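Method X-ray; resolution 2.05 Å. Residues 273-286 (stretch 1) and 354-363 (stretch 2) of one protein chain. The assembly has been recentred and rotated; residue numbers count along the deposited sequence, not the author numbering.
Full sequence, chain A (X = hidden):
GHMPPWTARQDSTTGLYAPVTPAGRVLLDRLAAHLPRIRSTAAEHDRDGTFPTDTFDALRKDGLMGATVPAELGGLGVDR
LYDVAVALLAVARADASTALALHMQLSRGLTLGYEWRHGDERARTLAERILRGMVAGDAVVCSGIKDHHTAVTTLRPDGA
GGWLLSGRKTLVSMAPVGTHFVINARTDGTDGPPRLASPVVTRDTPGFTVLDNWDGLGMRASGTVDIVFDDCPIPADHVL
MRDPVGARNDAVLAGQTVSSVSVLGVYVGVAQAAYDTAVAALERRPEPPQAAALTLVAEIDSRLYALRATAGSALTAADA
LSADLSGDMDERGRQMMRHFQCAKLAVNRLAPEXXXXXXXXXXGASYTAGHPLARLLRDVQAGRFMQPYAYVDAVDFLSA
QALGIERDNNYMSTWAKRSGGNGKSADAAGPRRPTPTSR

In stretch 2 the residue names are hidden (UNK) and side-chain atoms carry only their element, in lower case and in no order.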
# COMPACT_ATOMS: atom_id res chain seq x y z
N ALA A 273 -15.60 10.45 -11.10
CA ALA A 273 -16.60 11.39 -10.59
C ALA A 273 -16.11 11.77 -9.19
O ALA A 273 -16.25 12.92 -8.83
CB ALA A 273 -18.01 10.75 -10.54
N ALA A 274 -15.50 10.85 -8.44
CA ALA A 274 -14.90 11.21 -7.16
C ALA A 274 -13.79 12.26 -7.29
O ALA A 274 -13.75 13.27 -6.60
CB ALA A 274 -14.38 9.95 -6.41
N TYR A 275 -12.89 12.05 -8.24
CA TYR A 275 -11.78 12.96 -8.45
C TYR A 275 -12.32 14.35 -8.85
O TYR A 275 -11.86 15.36 -8.31
CB TYR A 275 -10.95 12.42 -9.59
CG TYR A 275 -9.69 13.20 -9.89
CD1 TYR A 275 -8.89 13.71 -8.87
CD2 TYR A 275 -9.28 13.40 -11.19
CE1 TYR A 275 -7.71 14.42 -9.17
CE2 TYR A 275 -8.10 14.08 -11.50
CZ TYR A 275 -7.31 14.55 -10.49
OH TYR A 275 -6.16 15.22 -10.85
N ASP A 276 -13.27 14.37 -9.79
CA ASP A 276 -13.85 15.62 -10.28
C ASP A 276 -14.51 16.42 -9.17
O ASP A 276 -14.39 17.64 -9.15
CB ASP A 276 -14.95 15.33 -11.31
CG ASP A 276 -14.37 14.89 -12.63
OD1 ASP A 276 -13.15 14.97 -12.84
OD2 ASP A 276 -15.16 14.38 -13.43
N THR A 277 -15.21 15.72 -8.29
CA THR A 277 -15.78 16.29 -7.07
C THR A 277 -14.76 16.88 -6.10
O THR A 277 -14.95 18.00 -5.59
CB THR A 277 -16.61 15.23 -6.30
OG1 THR A 277 -17.61 14.74 -7.18
CG2 THR A 277 -17.32 15.85 -5.12
N ALA A 278 -13.69 16.13 -5.86
CA ALA A 278 -12.62 16.58 -4.99
C ALA A 278 -11.94 17.82 -5.55
O ALA A 278 -11.74 18.78 -4.82
CB ALA A 278 -11.59 15.50 -4.73
N VAL A 279 -11.61 17.81 -6.84
CA VAL A 279 -10.91 18.94 -7.46
C VAL A 279 -11.82 20.18 -7.41
O VAL A 279 -11.35 21.26 -7.01
CB VAL A 279 -10.47 18.56 -8.90
CG1 VAL A 279 -9.79 19.71 -9.64
CG2 VAL A 279 -9.51 17.38 -8.83
N ALA A 280 -13.09 20.04 -7.76
CA ALA A 280 -14.03 21.16 -7.70
C ALA A 280 -14.07 21.73 -6.28
O ALA A 280 -13.97 22.95 -6.11
CB ALA A 280 -15.42 20.77 -8.21
N ALA A 281 -14.15 20.84 -5.28
CA ALA A 281 -14.11 21.28 -3.89
C ALA A 281 -12.85 22.09 -3.55
O ALA A 281 -12.93 23.12 -2.87
CB ALA A 281 -14.34 20.13 -2.90
N LEU A 282 -11.69 21.68 -4.05
CA LEU A 282 -10.47 22.39 -3.70
C LEU A 282 -10.43 23.76 -4.37
O LEU A 282 -9.95 24.73 -3.77
CB LEU A 282 -9.23 21.60 -4.11
CG LEU A 282 -8.88 20.48 -3.14
CD1 LEU A 282 -7.90 19.59 -3.90
CD2 LEU A 282 -8.23 21.07 -1.92
N GLU A 283 -10.91 23.82 -5.61
CA GLU A 283 -10.93 25.09 -6.32
C GLU A 283 -11.91 26.10 -5.74
O GLU A 283 -11.79 27.28 -6.03
CB GLU A 283 -11.17 24.85 -7.80
CG GLU A 283 -10.20 23.77 -8.21
CD GLU A 283 -10.01 23.65 -9.70
OE1 GLU A 283 -10.99 23.78 -10.46
OE2 GLU A 283 -8.85 23.42 -10.07
N ARG A 284 -12.87 25.66 -4.93
CA ARG A 284 -13.91 26.57 -4.44
C ARG A 284 -13.38 27.29 -3.21
O ARG A 284 -14.03 28.19 -2.69
CB ARG A 284 -15.15 25.78 -4.01
CG ARG A 284 -16.35 25.95 -4.90
CD ARG A 284 -17.50 25.12 -4.35
NE ARG A 284 -17.73 23.92 -5.16
CZ ARG A 284 -17.75 22.66 -4.71
NH1 ARG A 284 -17.56 22.36 -3.43
NH2 ARG A 284 -17.97 21.68 -5.57
N ARG A 285 -12.21 26.89 -2.72
CA ARG A 285 -11.77 27.42 -1.44
C ARG A 285 -10.93 28.68 -1.58
O ARG A 285 -10.12 28.81 -2.49
CB ARG A 285 -11.08 26.33 -0.63
CG ARG A 285 -12.07 25.26 -0.22
CD ARG A 285 -11.41 24.05 0.43
NE ARG A 285 -12.40 23.01 0.67
CZ ARG A 285 -12.14 21.73 0.95
NH1 ARG A 285 -10.89 21.31 1.05
NH2 ARG A 285 -13.13 20.88 1.14
N PRO A 286 -11.11 29.63 -0.66
CA PRO A 286 -10.28 30.84 -0.63
C PRO A 286 -8.81 30.50 -0.41
O PRO A 286 -7.95 31.05 -1.09
CB PRO A 286 -10.80 31.60 0.60
CG PRO A 286 -11.50 30.56 1.45
CD PRO A 286 -12.04 29.54 0.48
N UNK A 354 -8.69 5.37 -4.91
CA UNK A 354 -8.94 6.74 -5.35
C UNK A 354 -10.13 7.40 -4.63
O UNK A 354 -10.07 8.55 -4.15
c UNK A 354 -9.76 8.03 -7.36
c UNK A 354 -9.16 6.71 -6.87
c UNK A 354 -8.05 5.97 -9.02
c UNK A 354 -7.84 6.34 -7.56
N UNK A 355 -11.25 6.68 -4.56
CA UNK A 355 -12.46 7.30 -4.02
C UNK A 355 -12.14 7.65 -2.57
O UNK A 355 -12.40 8.77 -2.11
c UNK A 355 -14.85 6.96 -3.30
c UNK A 355 -13.71 6.38 -4.10
c UNK A 355 -14.16 6.18 -5.56
N UNK A 356 -11.58 6.68 -1.85
CA UNK A 356 -11.24 6.95 -0.45
C UNK A 356 -10.34 8.17 -0.28
O UNK A 356 -10.61 9.05 0.55
o UNK A 356 -10.28 5.99 1.55
c UNK A 356 -10.70 5.69 0.23
N UNK A 357 -9.30 8.30 -1.10
CA UNK A 357 -8.40 9.44 -0.94
C UNK A 357 -9.10 10.78 -1.21
O UNK A 357 -8.63 11.77 -0.70
c UNK A 357 -7.16 9.39 -1.84
c UNK A 357 -6.17 8.34 -1.38
o UNK A 357 -6.30 7.81 -0.26
o UNK A 357 -5.25 8.00 -2.16
N UNK A 358 -10.12 10.79 -2.06
CA UNK A 358 -10.94 11.96 -2.37
C UNK A 358 -11.68 12.54 -1.17
O UNK A 358 -11.86 13.76 -1.05
s UNK A 358 -11.05 11.61 -5.13
c UNK A 358 -11.89 11.69 -3.53
N UNK A 359 -12.07 11.66 -0.26
CA UNK A 359 -12.72 12.07 0.98
C UNK A 359 -11.75 12.81 1.88
O UNK A 359 -12.16 13.71 2.61
c UNK A 359 -14.59 9.36 0.16
c UNK A 359 -15.53 9.78 2.34
c UNK A 359 -13.27 10.85 1.73
c UNK A 359 -14.67 10.39 1.26
N UNK A 360 -10.49 12.39 1.87
CA UNK A 360 -9.46 13.14 2.58
C UNK A 360 -9.32 14.55 1.99
O UNK A 360 -9.09 15.48 2.77
c UNK A 360 -8.10 12.44 2.50
o UNK A 360 -8.23 11.18 3.12
N UNK A 361 -9.42 14.75 0.68
CA UNK A 361 -9.36 16.10 0.12
C UNK A 361 -10.54 16.99 0.51
O UNK A 361 -10.36 18.16 0.82
c UNK A 361 -9.28 16.05 -1.40
c UNK A 361 -7.95 15.02 -3.31
c UNK A 361 -7.96 15.40 -1.85
c UNK A 361 -6.88 16.42 -1.52
N UNK A 362 -11.77 16.50 0.36
CA UNK A 362 -12.94 17.27 0.74
C UNK A 362 -13.07 17.46 2.26
O UNK A 362 -13.52 18.52 2.66
c UNK A 362 -15.44 17.32 0.73
c UNK A 362 -14.13 16.50 -1.30
c UNK A 362 -14.20 16.57 0.23
N UNK A 363 -12.70 16.47 3.06
CA UNK A 363 -12.82 16.48 4.52
C UNK A 363 -14.22 16.14 5.00
O UNK A 363 -14.98 15.56 4.23

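Position 354 carries four carbons, forked at the first with one arm two carbons long, the signature of isoleucine. Its CB points toward stretch 1, yet Ile 354 CG2 comes no nearer than 5.1 Å to Tyr 275 CB, so it stands just outside the contact.

At 355 one carbon carries two more, and one of the tips lies near the CB of Ala 274. This beta-branched trio is valine; in Val 355, CG2 sits 3.9 Å from Ala 274 CB, where the two backbones come within 5.6 Å, CA to CA.

Position 356 has one carbon and then one oxygen; the CA-to-CB bond points away from stretch 1. It is serine, and the hydroxyl of Ser 356 is hydrogen-bonded elsewhere in the structure.

Position 357 has two carbons, the second bearing two oxygens: a short carboxylate, out of reach of stretch 1. It is Asp 357.

At 358 a single carbon bears a sulfur, which settles among Ala 274, Tyr 275 and Ala 278. This is cysteine. In Cys 358, SG lies 3.9 Å from the CB of Ala 274 and 3.9 Å from the CB of Ala 278, between alanines one helical turn apart.

Position 359 shows four carbons forked at the second, hence leucine. Its CB points away, and although the end comes nearer, Leu 359 CD1 stays 6.6 Å from Ala 274 CB.

Position 360 repeats the one-carbon, one-oxygen pattern of serine; Ser 360 is out of reach and bonded elsewhere.

At 361, four carbons fork at the second and reach Ala 278 and Leu 282. This is leucine: Leu 361 CD1 is 3.9 Å from Ala 278 CB, and its CD2 is 4.1 Å from Leu 282 CD1.

Position 362 has one carbon carrying two, packed over Ala 278 and Ala 281. It is valine, with Val 362 CG2 4.0 Å from Ala 281 CB.

Position 363 has no side-chain atoms, and its phi of 81° favours glycine; Gly 363 leaves helical geometry just after the helix.

Two helices run nearly parallel, 13° apart and 8.9 Å at closest approach. Along most of the contact alanines face larger side chains; toward the end Leu 282 meets Leu 361. Arg 285 then grips the helix end: NH1 donates to Leu 361 O at 3.2 Å and NH2 to Val 362 O at 2.8 Å, both carbonyls lying at the guanidinium edge. Apolar side chains fill the space between the helices, and these two hydrogen bonds join Arg 285 to the last turn of stretch 2's helix.

Stretch 2 (354-363) IVSDCLSLVG
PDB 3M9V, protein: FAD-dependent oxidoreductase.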